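Local coordinates for avidin-related protein 2 (Gallus gallus, PDB 1WBI) that binds biotin as a tetrameric member of the avidin family, each subunit an eight-stranded antiparallel beta-barrel, at residues A4-L9 / C84-S89. Residues are numbered along the deposited sequence; the frame is centred on the assembly and turned at random.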
loop_
_atom_site.group_PDB
_atom_site.type_symbol
_atom_site.label_atom_id
_atom_site.label_comp_id
_atom_site.label_asym_id
_atom_site.label_seq_id
_atom_site.Cartn_x
_atom_site.Cartn_y
_atom_site.Cartn_z
ATOM N N ALA A 4 17.545 -23.791 -17.909
ATOM C CA ALA A 4 17.055 -22.814 -16.897
ATOM C C ALA A 4 15.713 -23.262 -16.319
ATOM O O ALA A 4 14.846 -23.787 -17.030
ATOM C CB ALA A 4 16.927 -21.429 -17.502
ATOM N N ARG A 5 15.547 -23.035 -15.021
ATOM C CA ARG A 5 14.308 -23.358 -14.329
ATOM C C ARG A 5 13.249 -22.307 -14.590
ATOM O O ARG A 5 13.555 -21.116 -14.696
ATOM C CB ARG A 5 14.518 -23.361 -12.799
ATOM C CG ARG A 5 14.898 -24.658 -12.186
ATOM C CD ARG A 5 15.200 -24.494 -10.740
ATOM N NE ARG A 5 14.032 -24.137 -9.923
ATOM C CZ ARG A 5 13.580 -24.838 -8.883
ATOM N NH1 ARG A 5 14.145 -25.988 -8.523
ATOM N NH2 ARG A 5 12.510 -24.411 -8.226
ATOM N N LYS A 6 11.998 -22.727 -14.610
ATOM C CA LYS A 6 10.877 -21.778 -14.558
ATOM C C LYS A 6 10.992 -20.940 -13.289
ATOM O O LYS A 6 11.361 -21.442 -12.231
ATOM C CB LYS A 6 9.540 -22.524 -14.586
ATOM C CG LYS A 6 9.242 -23.253 -15.877
ATOM C CD LYS A 6 9.088 -22.354 -17.095
ATOM C CE LYS A 6 8.722 -23.170 -18.328
ATOM N NZ LYS A 6 8.307 -22.229 -19.422
ATOM N N CYS A 7 10.653 -19.671 -13.392
ATOM C CA CYS A 7 10.710 -18.725 -12.270
ATOM C C CYS A 7 12.117 -18.465 -11.716
ATOM O O CYS A 7 12.273 -17.922 -10.601
ATOM C CB CYS A 7 9.708 -19.095 -11.165
ATOM S SG CYS A 7 8.044 -18.867 -11.654
ATOM N N SER A 8 13.154 -18.783 -12.492
ATOM C CA SER A 8 14.451 -18.088 -12.311
ATOM C C SER A 8 14.254 -16.724 -12.913
ATOM O O SER A 8 13.764 -16.595 -14.032
ATOM C CB SER A 8 15.599 -18.786 -13.033
ATOM O OG SER A 8 16.791 -18.031 -12.902
ATOM N N LEU A 9 14.550 -15.676 -12.171
ATOM C CA LEU A 9 14.253 -14.339 -12.669
ATOM C C LEU A 9 15.222 -13.905 -13.777
ATOM O O LEU A 9 14.888 -12.983 -14.515
ATOM C CB LEU A 9 14.275 -13.339 -11.529
ATOM C CG LEU A 9 13.118 -13.601 -10.566
ATOM C CD1 LEU A 9 13.233 -12.663 -9.432
ATOM C CD2 LEU A 9 11.774 -13.463 -11.306
ATOM N N CYS A 84 6.263 -15.407 -8.408
ATOM C CA CYS A 84 6.314 -15.959 -9.754
ATOM C C CYS A 84 5.468 -17.219 -9.807
ATOM O O CYS A 84 5.684 -18.119 -8.984
ATOM C CB CYS A 84 7.749 -16.288 -10.142
ATOM S SG CYS A 84 7.897 -16.814 -11.898
ATOM N N PHE A 85 4.440 -17.212 -10.642
ATOM C CA PHE A 85 3.564 -18.343 -10.860
ATOM C C PHE A 85 3.840 -19.017 -12.186
ATOM O O PHE A 85 4.257 -18.349 -13.135
ATOM C CB PHE A 85 2.130 -17.890 -10.763
ATOM C CG PHE A 85 1.743 -17.370 -9.408
ATOM C CD1 PHE A 85 1.394 -18.244 -8.370
ATOM C CD2 PHE A 85 1.706 -16.018 -9.165
ATOM C CE1 PHE A 85 1.020 -17.756 -7.134
ATOM C CE2 PHE A 85 1.311 -15.505 -7.957
ATOM C CZ PHE A 85 0.980 -16.370 -6.906
ATOM N N VAL A 86 3.589 -20.315 -12.239
ATOM C CA VAL A 86 3.799 -21.091 -13.474
ATOM C C VAL A 86 2.524 -21.885 -13.729
ATOM O O VAL A 86 2.140 -22.678 -12.885
ATOM C CB VAL A 86 4.973 -22.067 -13.351
ATOM C CG1 VAL A 86 5.232 -22.736 -14.701
ATOM C CG2 VAL A 86 6.224 -21.376 -12.885
ATOM N N ASP A 87 1.859 -21.679 -14.866
ATOM C CA ASP A 87 0.682 -22.455 -15.183
ATOM C C ASP A 87 1.078 -23.820 -15.797
ATOM O O ASP A 87 2.247 -24.093 -16.019
ATOM C CB ASP A 87 -0.348 -21.623 -16.007
ATOM C CG ASP A 87 0.020 -21.422 -17.440
ATOM O OD1 ASP A 87 0.886 -22.151 -17.984
ATOM O OD2 ASP A 87 -0.646 -20.540 -18.067
ATOM N N ARG A 88 0.090 -24.672 -16.045
ATOM C CA ARG A 88 0.379 -26.024 -16.509
ATOM C C ARG A 88 1.052 -26.066 -17.880
ATOM O O ARG A 88 1.725 -27.044 -18.196
ATOM C CB ARG A 88 -0.893 -26.859 -16.518
ATOM C CG ARG A 88 -1.878 -26.460 -17.584
ATOM C CD ARG A 88 -2.772 -27.631 -17.961
ATOM N NE ARG A 88 -4.073 -27.161 -18.442
ATOM C CZ ARG A 88 -5.088 -26.807 -17.659
ATOM N NH1 ARG A 88 -4.973 -26.844 -16.325
ATOM N NH2 ARG A 88 -6.228 -26.403 -18.214
ATOM N N SER A 89 0.916 -24.994 -18.658
ATOM C CA SER A 89 1.551 -24.881 -19.978
ATOM C C SER A 89 2.969 -24.333 -19.890
ATOM O O SER A 89 3.633 -24.166 -20.918
ATOM C CB SER A 89 0.742 -23.954 -20.868
ATOM O OG SER A 89 1.030 -22.589 -20.590
#
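Val-86 lays its CG2 methyl against the sulfur of Cys-7, CG2 to SG 3.3 Å, a tight contact inside the usual van der Waals separation, beside the disulfide that ties the N-terminal segment to the barrel. In that bond, the counterpart of avidin's single intrachain disulfide, Cys-7 SG and Cys-84 SG are 2.1 Å apart, with a left-handed twist about the S–S axis (chi3 -78°). SG of Cys-7 stands beside its backbone N, anti to the carbonyl carbon, whereas SG of Cys-84 is anti to the backbone N (chi1 -174°). Val-86, two residues along the strand, presents its side chain to the same side as Cys-84, and its CG2 also touches Lys-6 CB at 3.9 Å, so one methyl bridges Lys-6 and Cys-7. Beyond CB the lysine bends at chi2, then runs extended to NZ, hydrogen-bonded to the carbonyl of Gly-90. Lys-6 and Cys-7 are the central pair of a type II turn, closed by Ser-8 N on Arg-5 O at 3.2 Å; its third position needs a positive phi, which Cys-7 supplies (64°) despite its side chain. No hydrogen bond joins 4-9 to 84-89, but Glu-92 accepts from Cys-7 N and the side-chain amide of Gln-56 donates to Cys-7 O. The disulfide pins the loop before strand 11-15 onto the end of strand 77-86 in the eight-stranded antiparallel barrel, where Cys-84 also packs on Leu-94 of the adjacent strand 92-101.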